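Local coordinates for protein gamma-glutamyltranspeptidase (Streptomyces lincolnensis, PDB 6J3A) that probably acts as a transferase of the gamma-glutamyltranspeptidase family, a homologue of LmbA within the N-terminal nucleophile (Ntn) hydrolase clan, at residues Phe12-Trp20 / Glu586-Arg594; Leu30-Ala40 / Leu424-Val434. All blocks are in the same frame, centred on the assembly; numbering follows the deposited sequence.

Interaction 1 (Phe12-Trp20 / Glu586-Arg594)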
ATOM      1  N   PHE A  12       5.794  -5.965 -13.814  1.00 28.80           N
ATOM      2  CA  PHE A  12       6.357  -4.746 -14.366  1.00 29.27           C
ATOM      3  C   PHE A  12       7.429  -4.133 -13.462  1.00 29.38           C
ATOM      4  O   PHE A  12       8.455  -3.681 -13.953  1.00 30.76           O
ATOM      5  CB  PHE A  12       5.271  -3.713 -14.670  1.00 29.53           C
ATOM      6  CG  PHE A  12       5.834  -2.438 -15.226  1.00 29.98           C
ATOM      7  CD1 PHE A  12       6.264  -2.372 -16.550  1.00 29.62           C
ATOM      8  CD2 PHE A  12       6.027  -1.327 -14.403  1.00 29.93           C
ATOM      9  CE1 PHE A  12       6.830  -1.204 -17.055  1.00 29.82           C
ATOM     10  CE2 PHE A  12       6.594  -0.164 -14.903  1.00 29.91           C
ATOM     11  CZ  PHE A  12       6.996  -0.100 -16.232  1.00 29.12           C
ATOM     12  N   GLY A  13       7.179  -4.074 -12.161  1.00 28.52           N
ATOM     13  CA  GLY A  13       8.153  -3.509 -11.234  1.00 28.21           C
ATOM     14  C   GLY A  13       7.631  -3.478  -9.815  1.00 28.19           C
ATOM     15  O   GLY A  13       6.425  -3.481  -9.601  1.00 28.10           O
ATOM     16  N   MET A  14       8.541  -3.459  -8.845  1.00 28.50           N
ATOM     17  CA  MET A  14       8.165  -3.408  -7.424  1.00 28.62           C
ATOM     18  C   MET A  14       9.114  -2.514  -6.642  1.00 28.87           C
ATOM     19  O   MET A  14      10.328  -2.554  -6.862  1.00 29.74           O
ATOM     20  CB  MET A  14       8.149  -4.808  -6.801  1.00 28.81           C
ATOM     21  CG  MET A  14       6.995  -5.704  -7.239  1.00 28.53           C
ATOM     22  SD  MET A  14       5.381  -5.185  -6.628  1.00 27.90           S
ATOM     23  CE  MET A  14       4.326  -6.188  -7.673  1.00 29.36           C
ATOM     24  N   VAL A  15       8.546  -1.706  -5.740  1.00 28.20           N
ATOM     25  CA  VAL A  15       9.325  -0.840  -4.854  1.00 27.59           C
ATOM     26  C   VAL A  15       8.851  -0.977  -3.406  1.00 27.90           C
ATOM     27  O   VAL A  15       7.660  -1.062  -3.144  1.00 28.00           O
ATOM     28  CB  VAL A  15       9.246   0.634  -5.290  1.00 27.34           C
ATOM     29  CG1 VAL A  15      10.107   1.498  -4.381  1.00 27.10           C
ATOM     30  CG2 VAL A  15       9.686   0.807  -6.750  1.00 27.37           C
ATOM     31  N   SER A  16       9.796  -0.988  -2.471  1.00 28.17           N
ATOM     32  CA  SER A  16       9.476  -0.965  -1.057  1.00 28.25           C
ATOM     33  C   SER A  16      10.412  -0.015  -0.305  1.00 29.63           C
ATOM     34  O   SER A  16      11.620  -0.256  -0.240  1.00 31.63           O
ATOM     35  CB  SER A  16       9.559  -2.369  -0.476  1.00 28.20           C
ATOM     36  OG  SER A  16       9.006  -2.393   0.825  1.00 28.07           O
ATOM     37  N   SER A  17       9.827   1.051   0.252  1.00 30.04           N
ATOM     38  CA  SER A  17      10.523   2.073   1.035  1.00 29.67           C
ATOM     39  C   SER A  17       9.999   2.148   2.447  1.00 29.42           C
ATOM     40  O   SER A  17       9.013   1.500   2.813  1.00 28.85           O
ATOM     41  CB  SER A  17      10.332   3.464   0.421  1.00 30.13           C
ATOM     42  OG  SER A  17      11.153   3.630  -0.701  1.00 33.16           O
ATOM     43  N   THR A  18      10.685   2.982   3.222  1.00 29.40           N
ATOM     44  CA  THR A  18      10.227   3.442   4.529  1.00 29.83           C
ATOM     45  C   THR A  18       9.322   4.678   4.438  1.00 30.14           C
ATOM     46  O   THR A  18       8.961   5.224   5.480  1.00 31.80           O
ATOM     47  CB  THR A  18      11.427   3.769   5.460  1.00 28.76           C
ATOM     48  OG1 THR A  18      12.342   4.652   4.795  1.00 27.75           O
ATOM     49  CG2 THR A  18      12.151   2.507   5.861  1.00 27.70           C
ATOM     50  N   HIS A  19       8.960   5.102   3.216  1.00 29.75           N
ATOM     51  CA  HIS A  19       8.054   6.230   2.969  1.00 29.43           C
ATOM     52  C   HIS A  19       7.367   6.157   1.601  1.00 29.30           C
ATOM     53  O   HIS A  19       8.028   6.067   0.559  1.00 30.53           O
ATOM     54  CB  HIS A  19       8.801   7.548   3.064  1.00 29.80           C
ATOM     55  CG  HIS A  19       7.935   8.708   3.440  1.00 29.79           C
ATOM     56  ND1 HIS A  19       6.948   9.203   2.618  1.00 29.69           N
ATOM     57  CD2 HIS A  19       7.929   9.486   4.547  1.00 30.33           C
ATOM     58  CE1 HIS A  19       6.364  10.231   3.204  1.00 30.13           C
ATOM     59  NE2 HIS A  19       6.938  10.422   4.378  1.00 30.76           N
ATOM     60  N   TRP A  20       6.040   6.252   1.618  1.00 28.31           N
ATOM     61  CA  TRP A  20       5.198   6.027   0.431  1.00 27.50           C
ATOM     62  C   TRP A  20       5.525   6.975  -0.737  1.00 27.13           C
ATOM     63  O   TRP A  20       5.479   6.574  -1.899  1.00 27.39           O
ATOM     64  CB  TRP A  20       3.696   6.111   0.798  1.00 26.42           C
ATOM     65  CG  TRP A  20       3.230   7.490   1.152  1.00 26.15           C
ATOM     66  CD1 TRP A  20       2.793   8.459   0.289  1.00 25.56           C
ATOM     67  CD2 TRP A  20       3.167   8.063   2.463  1.00 26.36           C
ATOM     68  NE1 TRP A  20       2.474   9.601   0.980  1.00 25.42           N
ATOM     69  CE2 TRP A  20       2.697   9.391   2.315  1.00 26.15           C
ATOM     70  CE3 TRP A  20       3.479   7.594   3.748  1.00 26.25           C
ATOM     71  CZ2 TRP A  20       2.517  10.250   3.411  1.00 26.27           C
ATOM     72  CZ3 TRP A  20       3.299   8.448   4.834  1.00 26.56           C
ATOM     73  CH2 TRP A  20       2.822   9.760   4.658  1.00 26.20           C
ATOM     74  N   GLU A 586       8.582  -2.932  16.478  1.00 27.77           N
ATOM     75  CA  GLU A 586       9.874  -3.564  16.144  1.00 26.85           C
ATOM     76  C   GLU A 586       9.975  -3.809  14.644  1.00 25.98           C
ATOM     77  O   GLU A 586       9.229  -4.613  14.102  1.00 25.96           O
ATOM     78  CB  GLU A 586      10.035  -4.899  16.875  1.00 27.00           C
ATOM     79  CG  GLU A 586      10.098  -4.802  18.392  1.00 27.43           C
ATOM     80  CD  GLU A 586      11.404  -4.224  18.881  1.00 27.88           C
ATOM     81  OE1 GLU A 586      11.361  -3.336  19.771  1.00 28.70           O
ATOM     82  OE2 GLU A 586      12.462  -4.658  18.358  1.00 26.26           O
ATOM     83  N   GLY A 587      10.884  -3.100  13.990  1.00 25.87           N
ATOM     84  CA  GLY A 587      11.230  -3.329  12.589  1.00 26.98           C
ATOM     85  C   GLY A 587      10.577  -2.334  11.663  1.00 27.67           C
ATOM     86  O   GLY A 587       9.397  -2.027  11.835  1.00 28.14           O
ATOM     87  N   ARG A 588      11.346  -1.795  10.714  1.00 28.62           N
ATOM     88  CA  ARG A 588      10.779  -1.023   9.601  1.00 29.71           C
ATOM     89  C   ARG A 588      11.191  -1.692   8.297  1.00 28.27           C
ATOM     90  O   ARG A 588      11.744  -1.057   7.398  1.00 26.76           O
ATOM     91  CB  ARG A 588      11.182   0.470   9.581  1.00 32.44           C
ATOM     92  CG  ARG A 588      11.483   1.185  10.885  1.00 34.42           C
ATOM     93  CD  ARG A 588      10.268   1.754  11.585  1.00 36.43           C
ATOM     94  NE  ARG A 588       9.918   0.874  12.684  1.00 39.66           N
ATOM     95  CZ  ARG A 588       9.400   1.237  13.851  1.00 41.35           C
ATOM     96  NH1 ARG A 588       9.152   0.294  14.745  1.00 43.06           N
ATOM     97  NH2 ARG A 588       9.125   2.503  14.142  1.00 41.50           N
ATOM     98  N   LEU A 589      10.877  -2.976   8.192  1.00 28.36           N
ATOM     99  CA  LEU A 589      11.316  -3.793   7.065  1.00 28.17           C
ATOM    100  C   LEU A 589      10.782  -3.341   5.701  1.00 27.47           C
ATOM    101  O   LEU A 589       9.691  -2.776   5.597  1.00 27.20           O
ATOM    102  CB  LEU A 589      10.983  -5.257   7.337  1.00 28.54           C
ATOM    103  CG  LEU A 589      11.960  -5.802   8.395  1.00 29.21           C
ATOM    104  CD1 LEU A 589      11.353  -6.866   9.289  1.00 28.79           C
ATOM    105  CD2 LEU A 589      13.222  -6.313   7.713  1.00 29.70           C
ATOM    106  N   CYS A 590      11.606  -3.568   4.680  1.00 26.48           N
ATOM    107  CA  CYS A 590      11.235  -3.398   3.278  1.00 25.89           C
ATOM    108  C   CYS A 590      11.749  -4.604   2.529  1.00 25.30           C
ATOM    109  O   CYS A 590      12.819  -5.090   2.841  1.00 25.19           O
ATOM    110  CB  CYS A 590      11.879  -2.158   2.691  1.00 25.34           C
ATOM    111  SG  CYS A 590      11.609  -0.686   3.669  1.00 26.25           S
ATOM    112  N   ALA A 591      11.001  -5.072   1.535  1.00 25.44           N
ATOM    113  CA  ALA A 591      11.424  -6.212   0.723  1.00 26.22           C
ATOM    114  C   ALA A 591      10.814  -6.154  -0.673  1.00 26.88           C
ATOM    115  O   ALA A 591       9.663  -5.762  -0.841  1.00 28.03           O
ATOM    116  CB  ALA A 591      11.061  -7.527   1.404  1.00 26.20           C
ATOM    117  N   VAL A 592      11.611  -6.512  -1.670  1.00 27.14           N
ATOM    118  CA  VAL A 592      11.095  -6.884  -2.974  1.00 28.15           C
ATOM    119  C   VAL A 592      11.687  -8.243  -3.317  1.00 28.55           C
ATOM    120  O   VAL A 592      12.754  -8.598  -2.818  1.00 28.74           O
ATOM    121  CB  VAL A 592      11.429  -5.850  -4.066  1.00 28.03           C
ATOM    122  CG1 VAL A 592      10.832  -4.499  -3.713  1.00 28.03           C
ATOM    123  CG2 VAL A 592      12.924  -5.732  -4.286  1.00 28.50           C
ATOM    124  N   ALA A 593      10.993  -8.991  -4.165  1.00 29.26           N
ATOM    125  CA  ALA A 593      11.456 -10.305  -4.591  1.00 30.43           C
ATOM    126  C   ALA A 593      11.070 -10.624  -6.027  1.00 31.32           C
ATOM    127  O   ALA A 593      10.215  -9.984  -6.630  1.00 30.09           O
ATOM    128  CB  ALA A 593      10.947 -11.403  -3.650  1.00 30.67           C
ATOM    129  N   ARG A 594      11.743 -11.636  -6.544  1.00 33.40           N
ATOM    130  CA  ARG A 594      11.484 -12.193  -7.840  1.00 34.93           C
ATOM    131  C   ARG A 594      11.422 -13.704  -7.628  1.00 36.19           C
ATOM    132  O   ARG A 594      12.164 -14.263  -6.809  1.00 36.07           O
ATOM    133  CB  ARG A 594      12.601 -11.804  -8.810  1.00 36.16           C
ATOM    134  CG  ARG A 594      12.320 -12.150 -10.264  1.00 37.77           C
ATOM    135  CD  ARG A 594      13.380 -11.583 -11.199  1.00 38.52           C
ATOM    136  NE  ARG A 594      13.444 -12.347 -12.443  1.00 38.45           N
TER
HETATM  137  O   HOH W   1       8.673  -0.355   4.970  1.00 26.15           O
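S16 and C590 face each other where strands 13-17 and 590-594 run nearly antiparallel (166°), their axes only 5.9 Å apart. With chi1 at -169°, the S16 hydroxyl swings anti to its own N and lies alongside the opposite strand, OG 3.4 Å from C590 CB; the hydroxyl is hydrogen-bonded to the carbonyl of A604. S16 CB meanwhile rests against A591 O at 3.4 Å. The C590 thiol, beside its own backbone N, leans toward the T18 end, SG lying 3.5 Å from S17 C and reaching the methyl CG2 of T18. That methyl also approaches R588 O, while T18 OG1 turns to E51. Beyond the cysteine, V592 fits its CG1 branch against the backbone, 3.7 Å from M14 O and close to S16 N. Of the M14 side chain CB comes nearest to V592 CG1; chi1 (-72°) turns CG beside its own N, and the rest of the chain leads away. A water links the diverging ends, donating to S17 O (2.9 Å) and L589 O (2.7 Å). The small side chains of S16, C590 and A591 are consistent with the close approach of the two sheets in the sandwich of the Ntn fold. Strand 13-17 is bonded to strands 424-428 and 613-616, strand 590-594 lies between 601-605 and 493-499, and helix 20-31 covers the other side of 13-17 through S17 and A22.

Interaction 2 (Leu30-Ala40 / Leu424-Val434); sequences LEDGGNAYDAA and LDVVDRWGNMV
D428 holds its carboxylate between its own N and carbonyl carbon (chi1 64°), which aims OD2 at the start of helix 36-50, where it accepts from A36 N (2.9 Å, 153°). This donor comes in on the anti side, somewhat out of the carboxylate plane, leaving the syn lone pair of OD2 to N432 ND2 at 2.9 Å; OD1 takes N432 N, and N432 OD1 accepts from the backbone N of A68. Three bonds thus fix the carboxylate's rotation, and the positive end of the helix would favour its charge. Y37, with CG anti to its carbonyl carbon (chi1 -50°), extends along V434 and donates from OH to M433 O at 3.0 Å, meeting that carbonyl from above its plane. The Y37 and N432 side chains cross at about a right angle. D428 to G431 form a type I turn joining strands 424-428 and 433-436 into a hairpin, on which the helix lies as an outer layer of the Ntn-type sandwich. N35 and D38 close a capping box at the helix start, after a Schellman motif with G33 at C-prime ends helix 20-31. Between helix and hairpin, V426 CG1 presses on A36 CB (3.6 Å), and L30 CD1 meets the same methyl tip to tip. The W430 ring presents its edge to G34 O, 3.7 Å from CZ3.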
ATOM      1  N   LEU A  30      10.110   3.863 -13.017  1.00 31.08           N
ATOM      2  CA  LEU A  30       9.906   2.607 -13.735  1.00 30.80           C
ATOM      3  C   LEU A  30       8.848   2.767 -14.819  1.00 30.12           C
ATOM      4  O   LEU A  30       9.088   2.396 -15.965  1.00 29.61           O
ATOM      5  CB  LEU A  30       9.539   1.477 -12.781  1.00 30.73           C
ATOM      6  CG  LEU A  30      10.594   1.106 -11.733  1.00 30.57           C
ATOM      7  CD1 LEU A  30      10.120  -0.087 -10.915  1.00 29.98           C
ATOM      8  CD2 LEU A  30      11.945   0.795 -12.363  1.00 30.29           C
ATOM      9  N   GLU A  31       7.725   3.389 -14.465  1.00 29.74           N
ATOM     10  CA  GLU A  31       6.639   3.678 -15.413  1.00 30.61           C
ATOM     11  C   GLU A  31       7.074   4.513 -16.624  1.00 31.59           C
ATOM     12  O   GLU A  31       6.504   4.407 -17.708  1.00 31.51           O
ATOM     13  CB  GLU A  31       5.489   4.401 -14.699  1.00 30.21           C
ATOM     14  CG  GLU A  31       4.761   3.599 -13.624  1.00 29.96           C
ATOM     15  CD  GLU A  31       3.937   2.449 -14.173  1.00 29.60           C
ATOM     16  OE1 GLU A  31       3.340   1.719 -13.346  1.00 29.16           O
ATOM     17  OE2 GLU A  31       3.875   2.260 -15.417  1.00 27.99           O
ATOM     18  N   ASP A  32       8.091   5.337 -16.414  1.00 33.74           N
ATOM     19  CA  ASP A  32       8.658   6.202 -17.430  1.00 35.87           C
ATOM     20  C   ASP A  32       9.827   5.520 -18.193  1.00 35.63           C
ATOM     21  O   ASP A  32      10.575   6.177 -18.924  1.00 36.06           O
ATOM     22  CB  ASP A  32       9.103   7.500 -16.723  1.00 38.82           C
ATOM     23  CG  ASP A  32       9.059   8.727 -17.623  1.00 41.90           C
ATOM     24  OD1 ASP A  32       8.041   8.940 -18.324  1.00 45.11           O
ATOM     25  OD2 ASP A  32      10.043   9.505 -17.591  1.00 44.35           O
ATOM     26  N   GLY A  33       9.973   4.204 -18.027  1.00 34.71           N
ATOM     27  CA  GLY A  33      10.929   3.407 -18.797  1.00 34.00           C
ATOM     28  C   GLY A  33      12.304   3.277 -18.170  1.00 33.85           C
ATOM     29  O   GLY A  33      13.208   2.724 -18.782  1.00 34.74           O
ATOM     30  N   GLY A  34      12.473   3.771 -16.949  1.00 32.79           N
ATOM     31  CA  GLY A  34      13.756   3.665 -16.261  1.00 32.04           C
ATOM     32  C   GLY A  34      13.915   2.295 -15.639  1.00 30.88           C
ATOM     33  O   GLY A  34      12.985   1.490 -15.666  1.00 29.40           O
ATOM     34  N   ASN A  35      15.096   2.042 -15.074  1.00 30.37           N
ATOM     35  CA  ASN A  35      15.417   0.747 -14.466  1.00 29.88           C
ATOM     36  C   ASN A  35      15.453   0.864 -12.950  1.00 28.41           C
ATOM     37  O   ASN A  35      15.191   1.937 -12.419  1.00 28.46           O
ATOM     38  CB  ASN A  35      16.712   0.159 -15.071  1.00 30.35           C
ATOM     39  CG  ASN A  35      17.960   0.952 -14.728  1.00 30.48           C
ATOM     40  OD1 ASN A  35      18.073   1.552 -13.664  1.00 31.14           O
ATOM     41  ND2 ASN A  35      18.922   0.932 -15.637  1.00 30.72           N
ATOM     42  N   ALA A  36      15.769  -0.231 -12.260  1.00 27.75           N
ATOM     43  CA  ALA A  36      15.758  -0.261 -10.787  1.00 27.74           C
ATOM     44  C   ALA A  36      16.714   0.751 -10.163  1.00 28.05           C
ATOM     45  O   ALA A  36      16.479   1.250  -9.063  1.00 27.58           O
ATOM     46  CB  ALA A  36      16.078  -1.661 -10.278  1.00 26.97           C
ATOM     47  N   TYR A  37      17.786   1.049 -10.887  1.00 28.85           N
ATOM     48  CA  TYR A  37      18.833   1.939 -10.411  1.00 30.02           C
ATOM     49  C   TYR A  37      18.406   3.392 -10.587  1.00 30.26           C
ATOM     50  O   TYR A  37      18.475   4.155  -9.625  1.00 31.84           O
ATOM     51  CB  TYR A  37      20.179   1.585 -11.075  1.00 30.35           C
ATOM     52  CG  TYR A  37      20.427   0.094 -10.946  1.00 31.33           C
ATOM     53  CD1 TYR A  37      20.495  -0.513  -9.691  1.00 31.85           C
ATOM     54  CD2 TYR A  37      20.471  -0.728 -12.067  1.00 32.50           C
ATOM     55  CE1 TYR A  37      20.656  -1.884  -9.562  1.00 32.19           C
ATOM     56  CE2 TYR A  37      20.635  -2.100 -11.945  1.00 33.05           C
ATOM     57  CZ  TYR A  37      20.724  -2.672 -10.689  1.00 32.99           C
ATOM     58  OH  TYR A  37      20.890  -4.032 -10.569  1.00 34.57           O
ATOM     59  N   ASP A  38      17.930   3.756 -11.781  1.00 29.45           N
ATOM     60  CA  ASP A  38      17.271   5.053 -11.982  1.00 28.56           C
ATOM     61  C   ASP A  38      16.251   5.293 -10.870  1.00 28.25           C
ATOM     62  O   ASP A  38      16.209   6.362 -10.249  1.00 27.96           O
ATOM     63  CB  ASP A  38      16.510   5.084 -13.296  1.00 29.35           C
ATOM     64  CG  ASP A  38      17.401   4.973 -14.495  1.00 30.49           C
ATOM     65  OD1 ASP A  38      18.348   5.766 -14.614  1.00 30.28           O
ATOM     66  OD2 ASP A  38      17.145   4.098 -15.355  1.00 32.87           O
ATOM     67  N   ALA A  39      15.429   4.279 -10.633  1.00 27.26           N
ATOM     68  CA  ALA A  39      14.347   4.371  -9.669  1.00 27.34           C
ATOM     69  C   ALA A  39      14.864   4.666  -8.277  1.00 27.01           C
ATOM     70  O   ALA A  39      14.383   5.574  -7.609  1.00 27.58           O
ATOM     71  CB  ALA A  39      13.548   3.080  -9.659  1.00 27.57           C
ATOM     72  N   ALA A  40      15.853   3.892  -7.855  1.00 26.83           N
ATOM     73  CA  ALA A  40      16.387   4.003  -6.506  1.00 26.81           C
ATOM     74  C   ALA A  40      17.053   5.357  -6.247  1.00 26.84           C
ATOM     75  O   ALA A  40      16.950   5.900  -5.142  1.00 25.37           O
ATOM     76  CB  ALA A  40      17.362   2.880  -6.246  1.00 26.89           C
ATOM     77  N   LEU A 424      15.285   1.670   0.890  1.00 25.70           N
ATOM     78  CA  LEU A 424      14.475   1.369  -0.281  1.00 26.31           C
ATOM     79  C   LEU A 424      15.026   0.154  -1.041  1.00 26.53           C
ATOM     80  O   LEU A 424      16.242  -0.071  -1.061  1.00 27.20           O
ATOM     81  CB  LEU A 424      14.306   2.596  -1.182  1.00 26.27           C
ATOM     82  CG  LEU A 424      15.373   2.958  -2.207  1.00 26.58           C
ATOM     83  CD1 LEU A 424      14.849   4.064  -3.099  1.00 26.59           C
ATOM     84  CD2 LEU A 424      16.642   3.407  -1.515  1.00 26.80           C
ATOM     85  N   ASP A 425      14.110  -0.634  -1.612  1.00 26.15           N
ATOM     86  CA  ASP A 425      14.431  -1.765  -2.494  1.00 26.32           C
ATOM     87  C   ASP A 425      13.705  -1.573  -3.803  1.00 25.78           C
ATOM     88  O   ASP A 425      12.585  -1.071  -3.805  1.00 24.58           O
ATOM     89  CB  ASP A 425      13.916  -3.086  -1.933  1.00 27.02           C
ATOM     90  CG  ASP A 425      14.422  -3.378  -0.560  1.00 27.45           C
ATOM     91  OD1 ASP A 425      15.627  -3.694  -0.456  1.00 29.29           O
ATOM     92  OD2 ASP A 425      13.627  -3.323   0.398  1.00 25.36           O
ATOM     93  N   VAL A 426      14.318  -2.000  -4.904  1.00 25.20           N
ATOM     94  CA  VAL A 426      13.643  -1.999  -6.209  1.00 25.37           C
ATOM     95  C   VAL A 426      13.964  -3.275  -6.975  1.00 26.08           C
ATOM     96  O   VAL A 426      15.075  -3.774  -6.917  1.00 26.87           O
ATOM     97  CB  VAL A 426      14.021  -0.785  -7.089  1.00 24.53           C
ATOM     98  CG1 VAL A 426      13.143  -0.727  -8.342  1.00 24.42           C
ATOM     99  CG2 VAL A 426      13.895   0.517  -6.312  1.00 24.31           C
ATOM    100  N   VAL A 427      12.965  -3.801  -7.671  1.00 27.14           N
ATOM    101  CA  VAL A 427      13.167  -4.816  -8.692  1.00 27.98           C
ATOM    102  C   VAL A 427      12.401  -4.381  -9.937  1.00 28.53           C
ATOM    103  O   VAL A 427      11.248  -3.959  -9.844  1.00 28.90           O
ATOM    104  CB  VAL A 427      12.740  -6.211  -8.211  1.00 28.58           C
ATOM    105  CG1 VAL A 427      11.289  -6.236  -7.758  1.00 28.53           C
ATOM    106  CG2 VAL A 427      12.998  -7.255  -9.292  1.00 29.20           C
ATOM    107  N   ASP A 428      13.047  -4.456 -11.094  1.00 29.46           N
ATOM    108  CA  ASP A 428      12.427  -3.979 -12.344  1.00 30.76           C
ATOM    109  C   ASP A 428      12.021  -5.139 -13.279  1.00 32.07           C
ATOM    110  O   ASP A 428      12.241  -6.317 -12.960  1.00 31.55           O
ATOM    111  CB  ASP A 428      13.333  -2.946 -13.039  1.00 30.55           C
ATOM    112  CG  ASP A 428      14.665  -3.519 -13.497  1.00 30.76           C
ATOM    113  OD1 ASP A 428      14.813  -4.751 -13.616  1.00 31.12           O
ATOM    114  OD2 ASP A 428      15.586  -2.720 -13.746  1.00 30.91           O
ATOM    115  N   ARG A 429      11.430  -4.787 -14.423  1.00 34.51           N
ATOM    116  CA  ARG A 429      10.897  -5.755 -15.399  1.00 36.44           C
ATOM    117  C   ARG A 429      11.971  -6.661 -16.020  1.00 36.35           C
ATOM    118  O   ARG A 429      11.673  -7.775 -16.464  1.00 36.75           O
ATOM    119  CB  ARG A 429      10.111  -5.026 -16.505  1.00 38.05           C
ATOM    120  CG  ARG A 429      10.969  -4.270 -17.508  1.00 40.50           C
ATOM    121  CD  ARG A 429      10.158  -3.366 -18.422  1.00 42.55           C
ATOM    122  NE  ARG A 429       9.189  -4.104 -19.233  1.00 45.01           N
ATOM    123  CZ  ARG A 429       8.464  -3.578 -20.224  1.00 47.57           C
ATOM    124  NH1 ARG A 429       7.599  -4.346 -20.886  1.00 48.23           N
ATOM    125  NH2 ARG A 429       8.591  -2.293 -20.559  1.00 48.37           N
ATOM    126  N   TRP A 430      13.209  -6.172 -16.048  1.00 34.68           N
ATOM    127  CA  TRP A 430      14.347  -6.960 -16.499  1.00 33.79           C
ATOM    128  C   TRP A 430      14.934  -7.850 -15.400  1.00 31.80           C
ATOM    129  O   TRP A 430      15.798  -8.667 -15.679  1.00 32.38           O
ATOM    130  CB  TRP A 430      15.431  -6.049 -17.069  1.00 34.13           C
ATOM    131  CG  TRP A 430      14.938  -5.206 -18.172  1.00 35.13           C
ATOM    132  CD1 TRP A 430      14.840  -5.551 -19.485  1.00 35.36           C
ATOM    133  CD2 TRP A 430      14.458  -3.863 -18.067  1.00 35.79           C
ATOM    134  NE1 TRP A 430      14.325  -4.506 -20.210  1.00 36.53           N
ATOM    135  CE2 TRP A 430      14.086  -3.453 -19.367  1.00 36.40           C
ATOM    136  CE3 TRP A 430      14.310  -2.963 -17.004  1.00 35.74           C
ATOM    137  CZ2 TRP A 430      13.576  -2.172 -19.634  1.00 36.08           C
ATOM    138  CZ3 TRP A 430      13.798  -1.695 -17.262  1.00 35.97           C
ATOM    139  CH2 TRP A 430      13.440  -1.310 -18.572  1.00 36.25           C
ATOM    140  N   GLY A 431      14.469  -7.699 -14.167  1.00 30.62           N
ATOM    141  CA  GLY A 431      14.955  -8.511 -13.053  1.00 30.78           C
ATOM    142  C   GLY A 431      16.125  -7.934 -12.268  1.00 30.44           C
ATOM    143  O   GLY A 431      16.609  -8.575 -11.337  1.00 30.89           O
ATOM    144  N   ASN A 432      16.581  -6.729 -12.620  1.00 30.23           N
ATOM    145  CA  ASN A 432      17.630  -6.043 -11.849  1.00 29.03           C
ATOM    146  C   ASN A 432      17.082  -5.796 -10.442  1.00 29.00           C
ATOM    147  O   ASN A 432      15.902  -5.490 -10.286  1.00 30.16           O
ATOM    148  CB  ASN A 432      18.009  -4.703 -12.491  1.00 28.66           C
ATOM    149  CG  ASN A 432      18.507  -4.840 -13.929  1.00 28.51           C
ATOM    150  OD1 ASN A 432      19.399  -5.629 -14.204  1.00 28.22           O
ATOM    151  ND2 ASN A 432      17.937  -4.056 -14.845  1.00 27.90           N
ATOM    152  N   MET A 433      17.914  -5.961  -9.425  1.00 28.15           N
ATOM    153  CA  MET A 433      17.517  -5.626  -8.060  1.00 29.00           C
ATOM    154  C   MET A 433      18.507  -4.665  -7.448  1.00 29.46           C
ATOM    155  O   MET A 433      19.667  -4.586  -7.880  1.00 31.03           O
ATOM    156  CB  MET A 433      17.426  -6.861  -7.179  1.00 29.58           C
ATOM    157  CG  MET A 433      16.552  -7.949  -7.758  1.00 30.28           C
ATOM    158  SD  MET A 433      16.508  -9.392  -6.688  1.00 31.26           S
ATOM    159  CE  MET A 433      15.128  -8.957  -5.658  1.00 31.61           C
ATOM    160  N   VAL A 434      18.028  -3.946  -6.437  1.00 28.60           N
ATOM    161  CA  VAL A 434      18.844  -3.015  -5.659  1.00 27.94           C
ATOM    162  C   VAL A 434      18.298  -2.942  -4.216  1.00 27.18           C
ATOM    163  O   VAL A 434      17.096  -3.022  -4.000  1.00 27.32           O
ATOM    164  CB  VAL A 434      18.915  -1.638  -6.357  1.00 27.65           C
ATOM    165  CG1 VAL A 434      17.584  -0.910  -6.309  1.00 28.06           C
ATOM    166  CG2 VAL A 434      20.023  -0.790  -5.775  1.00 28.24           C
TER

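In the fold
From the N terminus the chain first lays down strand 13-17, turns into helix 20-31 and, through the short loop before helix 36-50, supplies the first half of interaction 2. That contact closes when the hairpin 424-434 arrives, 384 residues later. Interaction 1 closes last, with strand 590-594, so the loop closed by interaction 2 is nested inside the one closed by interaction 1. The two meet at strand 424-428, the sheet neighbour of 13-17: S16 with D425 and M14 with V427 share backbone hydrogen bonds, while D425 packs on C590. Their centres lie about 12 Å apart. Together they tie helices, the sheet beneath them and the second sheet into successive layers.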